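Local coordinates for protein beta-glucoside kinase (Listeria monocytogenes, PDB 4HTL) that catalyses the ATP-dependent phosphorylation of cellobiose to cellobiose-6'-phosphate and may also regulate transcription of the cellobiose-PTS operon, at residues A7-G12 against A45-F50; S36-D41 against G78-R83; T58-S63 against A95-P100; G66-K71 against V101-D106; A107-L112 against L283-H288. All blocks are in the same frame, centred on the assembly; numbering follows the deposited sequence.

Interaction 1: A7-G12 against A45-F50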
# COMPACT_ATOMS: atom_id res chain seq x y z
N ALA A 7 13.38 -15.62 26.07
CA ALA A 7 14.14 -16.27 25.00
C ALA A 7 13.59 -15.80 23.65
O ALA A 7 12.43 -16.03 23.34
CB ALA A 7 14.03 -17.79 25.10
N ALA A 8 14.44 -15.14 22.86
CA ALA A 8 14.06 -14.59 21.57
C ALA A 8 14.76 -15.35 20.46
O ALA A 8 15.98 -15.66 20.56
CB ALA A 8 14.39 -13.08 21.48
N PHE A 9 14.03 -15.61 19.40
CA PHE A 9 14.54 -16.25 18.23
C PHE A 9 14.23 -15.46 16.98
O PHE A 9 13.09 -15.10 16.74
CB PHE A 9 13.95 -17.65 18.05
CG PHE A 9 14.25 -18.59 19.18
CD1 PHE A 9 15.47 -19.22 19.24
CD2 PHE A 9 13.34 -18.80 20.21
CE1 PHE A 9 15.79 -20.06 20.29
CE2 PHE A 9 13.65 -19.64 21.27
CZ PHE A 9 14.88 -20.27 21.31
N ASP A 10 15.24 -15.30 16.13
CA ASP A 10 15.06 -14.63 14.86
C ASP A 10 15.56 -15.54 13.76
O ASP A 10 16.78 -15.74 13.61
CB ASP A 10 15.84 -13.32 14.84
CG ASP A 10 15.73 -12.58 13.51
OD1 ASP A 10 14.72 -12.74 12.74
OD2 ASP A 10 16.65 -11.82 13.27
N ILE A 11 14.61 -16.08 13.01
CA ILE A 11 14.88 -17.04 11.96
C ILE A 11 15.20 -16.32 10.67
O ILE A 11 14.31 -15.71 10.04
CB ILE A 11 13.66 -17.96 11.75
CG1 ILE A 11 13.33 -18.69 13.05
CG2 ILE A 11 13.97 -18.97 10.64
CD1 ILE A 11 11.96 -19.35 13.09
N GLY A 12 16.48 -16.34 10.31
CA GLY A 12 17.00 -15.66 9.11
C GLY A 12 17.13 -16.58 7.92
O GLY A 12 16.73 -17.76 7.97
N ALA A 45 15.44 -27.91 16.45
CA ALA A 45 16.48 -28.58 17.26
C ALA A 45 17.35 -27.52 17.97
O ALA A 45 17.56 -27.59 19.19
CB ALA A 45 17.31 -29.46 16.37
N GLU A 46 17.79 -26.52 17.21
CA GLU A 46 18.56 -25.41 17.78
C GLU A 46 17.76 -24.68 18.87
O GLU A 46 18.31 -24.32 19.92
CB GLU A 46 18.98 -24.42 16.71
CG GLU A 46 19.88 -24.93 15.61
CD GLU A 46 21.33 -25.10 16.00
OE1 GLU A 46 21.74 -24.62 17.10
OE2 GLU A 46 22.05 -25.69 15.15
N MSE A 47 16.46 -24.50 18.66
CA MSE A 47 15.63 -23.89 19.70
C MSE A 47 15.61 -24.70 20.99
O MSE A 47 15.78 -24.14 22.10
CB MSE A 47 14.19 -23.71 19.20
CG MSE A 47 14.08 -22.62 18.19
SE MSE A 47 12.33 -22.50 17.41
CE MSE A 47 12.51 -20.80 16.60
N LYS A 48 15.38 -26.01 20.86
CA LYS A 48 15.34 -26.90 22.01
C LYS A 48 16.64 -26.84 22.80
O LYS A 48 16.63 -26.78 24.04
CB LYS A 48 15.06 -28.35 21.57
CG LYS A 48 13.60 -28.67 21.50
CD LYS A 48 13.37 -30.14 21.19
CE LYS A 48 13.38 -30.99 22.44
NZ LYS A 48 12.22 -30.69 23.33
N VAL A 49 17.75 -26.84 22.07
CA VAL A 49 19.09 -26.82 22.71
C VAL A 49 19.30 -25.48 23.45
O VAL A 49 19.71 -25.48 24.61
CB VAL A 49 20.21 -27.10 21.67
CG1 VAL A 49 21.61 -26.77 22.24
CG2 VAL A 49 20.15 -28.55 21.19
N PHE A 50 18.94 -24.37 22.81
CA PHE A 50 19.09 -23.04 23.45
C PHE A 50 18.24 -22.93 24.72
O PHE A 50 18.71 -22.40 25.72
CB PHE A 50 18.71 -21.93 22.48
CG PHE A 50 19.00 -20.52 22.98
CD1 PHE A 50 20.28 -20.00 22.98
CD2 PHE A 50 17.97 -19.70 23.42
CE1 PHE A 50 20.53 -18.70 23.42
CE2 PHE A 50 18.22 -18.41 23.87
CZ PHE A 50 19.50 -17.91 23.88

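Interaction 2: S36-D41 against G78-R83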
# COMPACT_ATOMS: atom_id res chain seq x y z
N SER A 36 21.22 -24.87 7.51
CA SER A 36 21.40 -25.42 6.17
C SER A 36 20.07 -25.57 5.41
O SER A 36 19.13 -26.20 5.90
CB SER A 36 22.11 -26.77 6.26
OG SER A 36 22.70 -27.11 5.02
N GLY A 37 20.01 -24.98 4.21
CA GLY A 37 18.87 -25.15 3.30
C GLY A 37 17.49 -24.88 3.89
O GLY A 37 16.50 -25.52 3.49
N SER A 38 17.45 -23.90 4.80
CA SER A 38 16.28 -23.55 5.62
C SER A 38 15.41 -24.76 5.97
O SER A 38 14.28 -24.95 5.51
CB SER A 38 15.51 -22.38 5.02
OG SER A 38 16.33 -21.21 5.06
N ASP A 39 16.03 -25.56 6.83
CA ASP A 39 15.54 -26.78 7.36
C ASP A 39 14.86 -26.49 8.69
O ASP A 39 15.53 -26.17 9.69
CB ASP A 39 16.78 -27.69 7.53
CG ASP A 39 16.52 -28.99 8.27
OD1 ASP A 39 15.46 -29.18 8.88
OD2 ASP A 39 17.43 -29.84 8.25
N GLY A 40 13.53 -26.58 8.70
CA GLY A 40 12.73 -26.27 9.89
C GLY A 40 13.06 -27.16 11.06
O GLY A 40 13.06 -26.74 12.21
N ASP A 41 13.26 -28.45 10.78
CA ASP A 41 13.67 -29.37 11.84
C ASP A 41 14.98 -28.98 12.53
O ASP A 41 15.06 -29.08 13.75
CB ASP A 41 13.65 -30.81 11.35
CG ASP A 41 12.26 -31.26 11.02
OD1 ASP A 41 11.35 -31.10 11.87
OD2 ASP A 41 12.06 -31.75 9.89
N GLY A 78 5.46 -20.92 5.43
CA GLY A 78 6.69 -20.69 6.17
C GLY A 78 7.83 -19.95 5.51
O GLY A 78 8.97 -20.05 5.96
N GLY A 79 7.57 -19.18 4.47
CA GLY A 79 8.65 -18.56 3.69
C GLY A 79 9.55 -19.64 3.08
O GLY A 79 9.05 -20.51 2.38
N ALA A 80 10.85 -19.59 3.37
CA ALA A 80 11.81 -20.59 2.85
C ALA A 80 11.69 -21.94 3.55
O ALA A 80 12.22 -22.92 3.06
CB ALA A 80 13.24 -20.08 2.97
N ILE A 81 10.99 -21.98 4.69
CA ILE A 81 10.98 -23.14 5.58
C ILE A 81 9.71 -23.95 5.34
O ILE A 81 8.68 -23.71 5.99
CB ILE A 81 11.08 -22.69 7.06
CG1 ILE A 81 12.21 -21.67 7.24
CG2 ILE A 81 11.30 -23.87 8.01
CD1 ILE A 81 12.15 -21.01 8.58
N ARG A 82 9.77 -24.89 4.40
CA ARG A 82 8.60 -25.72 4.06
C ARG A 82 8.05 -26.47 5.29
O ARG A 82 6.85 -26.69 5.40
CB ARG A 82 8.91 -26.73 2.94
CG ARG A 82 9.22 -26.16 1.56
CD ARG A 82 7.97 -25.72 0.80
NE ARG A 82 7.30 -24.63 1.50
CZ ARG A 82 7.71 -23.36 1.51
NH1 ARG A 82 8.79 -22.99 0.82
NH2 ARG A 82 7.04 -22.45 2.23
N ARG A 83 8.94 -26.84 6.21
CA ARG A 83 8.53 -27.54 7.43
C ARG A 83 7.52 -26.75 8.28
O ARG A 83 6.74 -27.33 9.04
CB ARG A 83 9.77 -27.95 8.28
CG ARG A 83 9.49 -28.49 9.69
CD ARG A 83 8.83 -29.87 9.73
NE ARG A 83 8.57 -30.28 11.11
CZ ARG A 83 7.47 -29.99 11.82
NH1 ARG A 83 6.48 -29.27 11.30
NH2 ARG A 83 7.36 -30.42 13.07
O HOH W 1 12.01 -26.91 6.14

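Interaction 3: T58-S63 against A95-P100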
# COMPACT_ATOMS: atom_id res chain seq x y z
N THR A 58 11.45 -17.04 31.07
CA THR A 58 10.07 -17.05 31.54
C THR A 58 9.08 -16.85 30.39
O THR A 58 7.86 -16.81 30.59
CB THR A 58 9.89 -15.92 32.57
OG1 THR A 58 10.23 -14.67 31.95
CG2 THR A 58 10.78 -16.14 33.84
N GLY A 59 9.62 -16.72 29.17
CA GLY A 59 8.81 -16.46 27.99
C GLY A 59 9.63 -16.66 26.73
O GLY A 59 10.87 -16.67 26.77
N ILE A 60 8.93 -16.86 25.61
CA ILE A 60 9.58 -17.11 24.32
C ILE A 60 8.95 -16.22 23.26
O ILE A 60 7.72 -16.14 23.17
CB ILE A 60 9.48 -18.60 23.89
CG1 ILE A 60 10.07 -19.56 24.95
CG2 ILE A 60 10.14 -18.79 22.53
CD1 ILE A 60 9.77 -21.03 24.71
N ALA A 61 9.81 -15.56 22.46
CA ALA A 61 9.39 -14.61 21.42
C ALA A 61 10.10 -15.01 20.13
O ALA A 61 11.32 -15.22 20.11
CB ALA A 61 9.78 -13.18 21.80
N VAL A 62 9.33 -15.17 19.07
CA VAL A 62 9.85 -15.62 17.78
C VAL A 62 9.57 -14.61 16.67
O VAL A 62 8.43 -14.09 16.54
CB VAL A 62 9.24 -16.99 17.39
CG1 VAL A 62 9.78 -17.48 16.03
CG2 VAL A 62 9.45 -18.01 18.51
N SER A 63 10.61 -14.38 15.84
CA SER A 63 10.50 -13.68 14.57
C SER A 63 10.73 -14.75 13.46
O SER A 63 11.80 -15.36 13.37
CB SER A 63 11.55 -12.56 14.51
OG SER A 63 11.89 -12.17 13.20
N ALA A 95 3.79 -26.42 24.17
CA ALA A 95 3.72 -27.82 24.57
C ALA A 95 5.11 -28.30 25.03
O ALA A 95 5.22 -29.04 25.98
CB ALA A 95 3.20 -28.70 23.44
N GLU A 96 6.15 -27.89 24.31
CA GLU A 96 7.51 -28.29 24.64
C GLU A 96 8.02 -27.71 25.96
O GLU A 96 8.86 -28.34 26.59
CB GLU A 96 8.47 -27.91 23.52
CG GLU A 96 8.30 -28.71 22.24
CD GLU A 96 8.71 -30.16 22.40
OE1 GLU A 96 9.77 -30.42 23.02
OE2 GLU A 96 7.98 -31.03 21.88
N THR A 97 7.53 -26.53 26.35
CA THR A 97 8.12 -25.74 27.44
C THR A 97 7.19 -25.31 28.59
O THR A 97 7.67 -25.04 29.69
CB THR A 97 8.73 -24.44 26.86
OG1 THR A 97 7.68 -23.60 26.34
CG2 THR A 97 9.71 -24.78 25.74
N GLY A 98 5.90 -25.16 28.35
CA GLY A 98 4.98 -24.65 29.38
C GLY A 98 5.09 -23.16 29.64
O GLY A 98 4.45 -22.63 30.56
N LEU A 99 5.91 -22.48 28.81
CA LEU A 99 6.11 -21.03 28.89
C LEU A 99 5.21 -20.32 27.92
O LEU A 99 4.88 -20.88 26.87
CB LEU A 99 7.55 -20.67 28.54
CG LEU A 99 8.60 -21.15 29.53
CD1 LEU A 99 9.99 -20.84 28.98
CD2 LEU A 99 8.40 -20.51 30.91
N PRO A 100 4.83 -19.06 28.24
CA PRO A 100 4.11 -18.26 27.24
C PRO A 100 4.98 -17.99 26.02
O PRO A 100 6.20 -17.81 26.15
CB PRO A 100 3.80 -16.96 27.98
CG PRO A 100 4.82 -16.89 29.08
CD PRO A 100 5.10 -18.31 29.47

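Interaction 4: G66-K71 against V101-D106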
# COMPACT_ATOMS: atom_id res chain seq x y z
N GLY A 66 7.62 -15.66 6.56
CA GLY A 66 6.38 -16.15 6.00
C GLY A 66 5.18 -15.43 6.63
O GLY A 66 5.30 -14.26 7.04
N TYR A 67 4.04 -16.13 6.72
CA TYR A 67 2.79 -15.54 7.12
C TYR A 67 2.38 -16.21 8.41
O TYR A 67 2.26 -17.46 8.47
CB TYR A 67 1.74 -15.74 6.00
CG TYR A 67 2.17 -15.26 4.63
CD1 TYR A 67 2.90 -14.08 4.47
CD2 TYR A 67 1.77 -15.93 3.48
CE1 TYR A 67 3.28 -13.64 3.21
CE2 TYR A 67 2.16 -15.51 2.23
CZ TYR A 67 2.88 -14.35 2.09
OH TYR A 67 3.27 -13.91 0.85
N VAL A 68 2.23 -15.40 9.44
CA VAL A 68 1.97 -15.87 10.80
C VAL A 68 0.76 -15.15 11.37
O VAL A 68 0.73 -13.92 11.35
CB VAL A 68 3.17 -15.51 11.73
CG1 VAL A 68 2.84 -15.86 13.18
CG2 VAL A 68 4.44 -16.20 11.28
N ASN A 69 -0.21 -15.91 11.87
CA ASN A 69 -1.29 -15.36 12.65
C ASN A 69 -0.70 -15.07 14.03
O ASN A 69 -0.32 -15.97 14.76
CB ASN A 69 -2.45 -16.34 12.72
CG ASN A 69 -3.61 -15.82 13.54
OD1 ASN A 69 -3.42 -15.08 14.51
ND2 ASN A 69 -4.83 -16.23 13.17
N PRO A 70 -0.58 -13.79 14.36
CA PRO A 70 0.16 -13.43 15.56
C PRO A 70 -0.60 -13.74 16.84
O PRO A 70 0.02 -13.73 17.89
CB PRO A 70 0.35 -11.94 15.40
CG PRO A 70 -0.83 -11.49 14.61
CD PRO A 70 -1.15 -12.62 13.68
N LYS A 71 -1.92 -13.97 16.79
CA LYS A 71 -2.67 -14.31 17.99
C LYS A 71 -2.67 -15.84 18.25
O LYS A 71 -2.50 -16.27 19.38
CB LYS A 71 -4.13 -13.78 17.92
CG LYS A 71 -4.22 -12.26 18.07
CD LYS A 71 -5.65 -11.75 18.29
CE LYS A 71 -5.69 -10.23 18.46
NZ LYS A 71 -7.02 -9.61 18.16
N VAL A 101 4.35 -18.01 24.84
CA VAL A 101 5.02 -17.88 23.55
C VAL A 101 4.30 -16.84 22.69
O VAL A 101 3.06 -16.73 22.72
CB VAL A 101 5.08 -19.25 22.81
CG1 VAL A 101 5.79 -19.11 21.46
CG2 VAL A 101 5.76 -20.30 23.69
N ALA A 102 5.08 -16.06 21.95
CA ALA A 102 4.54 -15.18 20.93
C ALA A 102 5.36 -15.35 19.65
O ALA A 102 6.56 -15.67 19.66
CB ALA A 102 4.51 -13.74 21.39
N ILE A 103 4.67 -15.13 18.54
CA ILE A 103 5.29 -15.23 17.24
C ILE A 103 4.75 -14.13 16.30
O ILE A 103 3.55 -13.78 16.34
CB ILE A 103 5.05 -16.61 16.65
CG1 ILE A 103 5.78 -16.75 15.32
CG2 ILE A 103 3.57 -16.86 16.49
CD1 ILE A 103 6.00 -18.19 14.94
N GLU A 104 5.65 -13.58 15.47
CA GLU A 104 5.30 -12.53 14.51
C GLU A 104 6.24 -12.73 13.31
O GLU A 104 7.29 -13.37 13.43
CB GLU A 104 5.46 -11.13 15.14
CG GLU A 104 5.20 -9.90 14.24
CD GLU A 104 3.86 -9.86 13.57
OE1 GLU A 104 2.94 -9.27 14.13
OE2 GLU A 104 3.74 -10.41 12.45
N ASN A 105 5.86 -12.22 12.15
CA ASN A 105 6.66 -12.28 10.94
C ASN A 105 7.96 -11.48 11.05
O ASN A 105 7.99 -10.46 11.76
CB ASN A 105 5.77 -11.78 9.79
CG ASN A 105 6.55 -11.30 8.59
OD1 ASN A 105 6.91 -10.12 8.51
ND2 ASN A 105 6.75 -12.19 7.61
N ASP A 106 9.00 -11.90 10.33
CA ASP A 106 10.33 -11.31 10.46
C ASP A 106 10.43 -9.83 10.08
O ASP A 106 11.08 -9.05 10.78
CB ASP A 106 11.40 -12.16 9.78
CG ASP A 106 11.20 -12.32 8.30
OD1 ASP A 106 10.11 -12.08 7.78
OD2 ASP A 106 12.18 -12.70 7.65
O HOH W 2 9.06 -12.93 5.45
O HOH W 3 1.64 -11.42 11.04

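Interaction 5: A107-L112 against L283-H288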
# COMPACT_ATOMS: atom_id res chain seq x y z
N ALA A 107 9.80 -9.46 8.97
CA ALA A 107 9.79 -8.04 8.52
C ALA A 107 9.01 -7.16 9.50
O ALA A 107 9.45 -6.05 9.86
CB ALA A 107 9.27 -7.90 7.10
N ASN A 108 7.88 -7.68 9.97
CA ASN A 108 7.10 -7.01 10.98
C ASN A 108 7.86 -6.83 12.25
O ASN A 108 7.82 -5.75 12.81
CB ASN A 108 5.79 -7.72 11.27
CG ASN A 108 4.80 -7.67 10.08
OD1 ASN A 108 5.00 -6.92 9.12
ND2 ASN A 108 3.75 -8.51 10.14
N CYS A 109 8.62 -7.85 12.69
CA CYS A 109 9.42 -7.71 13.91
C CYS A 109 10.49 -6.61 13.74
O CYS A 109 10.67 -5.78 14.61
CB CYS A 109 10.07 -9.04 14.29
SG CYS A 109 8.93 -10.21 15.02
N ALA A 110 11.14 -6.55 12.59
CA ALA A 110 12.16 -5.55 12.38
C ALA A 110 11.53 -4.17 12.39
O ALA A 110 12.14 -3.22 12.89
CB ALA A 110 12.95 -5.77 11.08
N LEU A 111 10.30 -4.04 11.87
CA LEU A 111 9.63 -2.76 11.95
C LEU A 111 9.33 -2.41 13.42
O LEU A 111 9.49 -1.28 13.83
CB LEU A 111 8.36 -2.76 11.14
CG LEU A 111 7.60 -1.42 11.09
CD1 LEU A 111 6.87 -1.24 9.77
CD2 LEU A 111 6.61 -1.33 12.27
N LEU A 112 8.85 -3.38 14.17
CA LEU A 112 8.54 -3.17 15.57
C LEU A 112 9.76 -2.73 16.38
O LEU A 112 9.62 -1.91 17.28
CB LEU A 112 7.87 -4.41 16.17
CG LEU A 112 6.44 -4.74 15.69
CD1 LEU A 112 5.99 -6.09 16.25
CD2 LEU A 112 5.40 -3.63 15.90
N LEU A 283 14.65 -8.06 18.83
CA LEU A 283 14.04 -7.00 19.62
C LEU A 283 12.56 -6.82 19.26
O LEU A 283 11.69 -6.69 20.15
CB LEU A 283 14.82 -5.71 19.43
CG LEU A 283 16.24 -5.66 19.98
CD1 LEU A 283 17.01 -4.48 19.36
CD2 LEU A 283 16.22 -5.61 21.51
N GLY A 284 12.24 -6.90 17.99
CA GLY A 284 10.82 -6.78 17.60
C GLY A 284 9.97 -7.94 18.04
O GLY A 284 8.79 -7.76 18.40
N ALA A 285 10.56 -9.13 18.04
CA ALA A 285 9.85 -10.33 18.52
C ALA A 285 9.49 -10.08 19.98
O ALA A 285 8.37 -10.36 20.41
CB ALA A 285 10.72 -11.57 18.37
N VAL A 286 10.44 -9.56 20.75
CA VAL A 286 10.21 -9.21 22.14
C VAL A 286 9.12 -8.17 22.32
O VAL A 286 8.23 -8.34 23.16
CB VAL A 286 11.52 -8.89 22.89
CG1 VAL A 286 11.25 -8.30 24.31
CG2 VAL A 286 12.36 -10.16 22.94
N TYR A 287 9.17 -7.10 21.55
CA TYR A 287 8.11 -6.13 21.59
C TYR A 287 6.74 -6.75 21.38
O TYR A 287 5.80 -6.47 22.16
CB TYR A 287 8.37 -5.02 20.59
CG TYR A 287 7.40 -3.88 20.63
CD1 TYR A 287 7.62 -2.78 21.46
CD2 TYR A 287 6.33 -3.85 19.77
CE1 TYR A 287 6.76 -1.71 21.46
CE2 TYR A 287 5.47 -2.76 19.77
CZ TYR A 287 5.70 -1.70 20.63
OH TYR A 287 4.87 -0.60 20.64
N HIS A 288 6.60 -7.57 20.35
CA HIS A 288 5.33 -8.28 20.12
C HIS A 288 4.93 -9.11 21.31
O HIS A 288 3.78 -9.05 21.74
CB HIS A 288 5.42 -9.12 18.85
CG HIS A 288 4.23 -9.98 18.61
ND1 HIS A 288 3.00 -9.48 18.43
CD2 HIS A 288 4.10 -11.37 18.58
CE1 HIS A 288 2.13 -10.49 18.26
NE2 HIS A 288 2.79 -11.65 18.37

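Interaction 1: A7-G12 against A45-F50
In the actin-like ATPase fold of the ROK kinases, helix 40-52 packs on one face of a mixed sheet, and here its Met-47 and Phe-50 meet Phe-9 of the middle strand 6-11. By similarity, Ala-8 to Ile-11 and the turn after them belong to the ATP-binding site. Strand residues 7-11 and helix residues 45-50 run nearly antiparallel, at 158°, with their axes 10.5 Å apart. Alternation along the strand turns Ala-7 and Phe-9 to the helix, while Ala-8 and Asp-10 point to the far face; there Asp-10 OD1 is hydrogen-bonded to Ser-63 OG.

Met-47, deposited as selenomethionine, lies over one face of the Phe-9 ring. Its CG stands 3.8 Å from the centroid of the Phe-9 ring, displaced toward the rim at CE1 and CD1, in a CH-pi contact. Beyond CG the chain is extended, chi2 being 173°, and SE makes a Met-aromatic contact, 4.8 Å from the same Phe-9 centroid. The terminal CE continues to Phe-9 CB and CG. Beyond CE1 and CZ of Phe-9 lies Phe-50, its CD2 3.8 Å from Phe-9 CZ and the planes inclined at 76°. Ala-7 CB touches the edge of the Phe-50 ring at CE2. Further down the strand, Ile-11 crosses Met-47 at about a right angle, with Ile-11 CD1 3.8 Å from Met-47 CE.

Interaction 2: S36-D41 against G78-R83
Asp-41 and Arg-83 supply the charged part of a contact that joins the start of helix 40-52 to the loop between strands 74-77 and 87-88. Arg-83 NE donates to Asp-41 OD1 over 3.0 Å, at 146°, within a salt bridge. The carboxylate is met on its syn side but 31° out of its plane, whereas the oxygen lies close to the guanidinium plane. The planes of the two groups are 56° apart, and the bond is a single one, from NE to OD1. Arg-83 also forms a cation-pi contact with Phe-87.

Apolar contact is carried by Ile-81. With CG2 anti to the backbone N, this methyl sits 3.4 Å from Gly-40 CA, a close approach that the absence of a side chain on Gly-40 permits. Arg-83 CB lies 3.8 Å from the same Gly-40 CA. Farther back, Ser-38 CB and Ala-80 CB meet at 3.8 Å.

Backbone polar groups are joined through one water, which donates to Ser-38 O and accepts from Gly-40 N and Arg-83 N. The loop itself is shaped by a type II' turn from Gly-78 to Ile-81, and Arg-82 grips Gly-79 O end-on with both NH1 and NH2.

Asp-39 N-caps helix 40-52 through OD1 and the backbone N of Gln-42. Ile-81 goes on to touch Ile-43 in that helix and Ile-11 of strand 6-11, while Arg-83 packs on Leu-44; the loop thus closes against the first turn of the helix.

Interaction 3: T58-S63 against A95-P100
Gly-59 and Pro-100 come within 5.1 Å, CA to CA, where the beginning of strand 59-64 meets the chain leaving helix 89-97; the touching parts are directed 87° apart. Gly-98, with phi 75°, takes the chain out of the helix. Ile-60 N then donates to Pro-100 O over 2.9 Å, and Gly-59 CA adds a CA-H...O contact to that oxygen.

Thr-97 and Ile-60 reach toward each other tip to tip, Ile-60 CD1 standing 3.7 Å from Thr-97 OG1. This hydroxyl sits between the backbone N and the carbonyl carbon of Thr-97 (chi1 66°), where it accepts from Leu-99 N at 3.2 Å, an ST turn; it is also hydrogen-bonded to Leu-93 O. Leu-99 spreads its methyls over the strand's start: CD1 lies 4.2 Å from Ile-60 CG1, and CD2 approaches Thr-58 O. Pro-100 CD rests 3.3 Å from Thr-58 O.

The contact closes a right-handed crossover from strand 59-64 to the parallel, adjacent strand 101-105; the connection passes through the small sheet of strands 67-68, 74-77 and 87-88 before helix 89-97. Ile-60 also packs on Leu-93 of the helix and Phe-9 of strand 6-11, whereas Ala-61 faces helix 280-293.

Interaction 4: G66-K71 against V101-D106
Gly-66 faces Asn-105 where the first segment passes the C-terminal end of strand 101-105. Its carbonyl O accepts from Asn-105 ND2, the donor lying in the carbonyl plane but 22° out of the amide plane; Asn-105 is modelled in two conformers, and the shortness of this bond in one of them is doubtful. A water accepts from Gly-66 N and donates to Asp-106 OD1 at 2.7 Å. Asn-105 OD1 N-caps helix 106-117 by receiving Asn-108 N.

Tyr-67 turns away from the strand; its hydroxyl is hydrogen-bonded to Glu-155, and its side chain packs on Arg-267 of the second subunit. Val-68 points the other way, into the buried side. In the conformers given, its CG1 approaches both CG2 and CG1 of Ile-103, but each residue has two deposited conformers and this detail is uncertain.

Tyr-67 and Val-68 form an outer strand of the small antiparallel sheet completed by strands 74-77 and 87-88. Segment 66-71 passes alongside strand 101-105, an outermost strand of the larger mixed sheet, the touching parts directed 137° apart.

Asn-69 points its side chain away and forms an Asx turn, its OD1 accepting from Lys-71 N at 2.9 Å and also from Thr-72 N. Pro-70 lies against the strand, and Pro-70 CA makes a CA-H...O contact of 3.5 Å with Ile-103 O. Pro-70 CB lies 3.9 Å from Glu-104 OE1, which is salt-bridged to Arg-147. A bend at chi2 (56°) carries Glu-104 CD off the extended line; OE2 accepts from Asn-105 N on its anti side, and Asn-108 ND2 also binds it.

Interaction 5: A107-L112 against L283-H288
Leu-112, Cys-109 and Gly-284 carry the crossing of helices 106-117 and 280-293, which in the actin-like fold pack together against one face of the mixed sheet that contains strands 59-64 and 101-105. The axes of segments 107-112 and 283-288 cross at 85° and approach to 7.1 Å, a close fit made possible by Gly-284, whose bare backbone lies directly against the other helix. Gly-284 CA is 3.2 Å from Cys-109 O in a CA-H...O contact with an angle of 160° at the hydrogen.

Cys-109 places SG anti to its carbonyl carbon, chi1 -75°, and this brings the sulfur onto the backbone of helix 280-293, 3.6 Å from Ala-285 N. Ala-285 CB touches the same Cys-109 SG at 4.0 Å. On the sheet side, both Cys-109 and Ala-285 pack on Ser-63.

Leu-112 reaches the other helix with both its branches. CD1 lies against Gly-284 O and, 4.0 Å away, His-288 CB. Leu-112 CD2 meets Tyr-287 CD2 and CE2; the two side chains cross at about a right angle. Trp-116, one turn on, also meets this ring. Leu-112 CB approaches Tyr-287 CD2 to 4.0 Å, while the backbone O of Leu-112 lies over one face of the ring.

Overall arrangement
Interactions 1 and 5 lie on opposite faces of the same mixed sheet, both buried and without direct hydrogen bonds: aromatic and selenomethionine packing on one side, close helix crossing at a glycine on the other. Ala-8 touches Val-286 between them. Interactions 3 and 4 lie farther across that sheet, linked by backbone hydrogen bonds between Ile-60, Val-62 and Ala-102; interaction 3 is partly buried and tied by a main-chain bond, whereas interaction 4 is buried yet rich in polar groups. Interaction 2 is the most exposed of the five, with its salt bridge and water. It shares helix 40-52 with interaction 1, to which Ile-81 connects it through Ile-11.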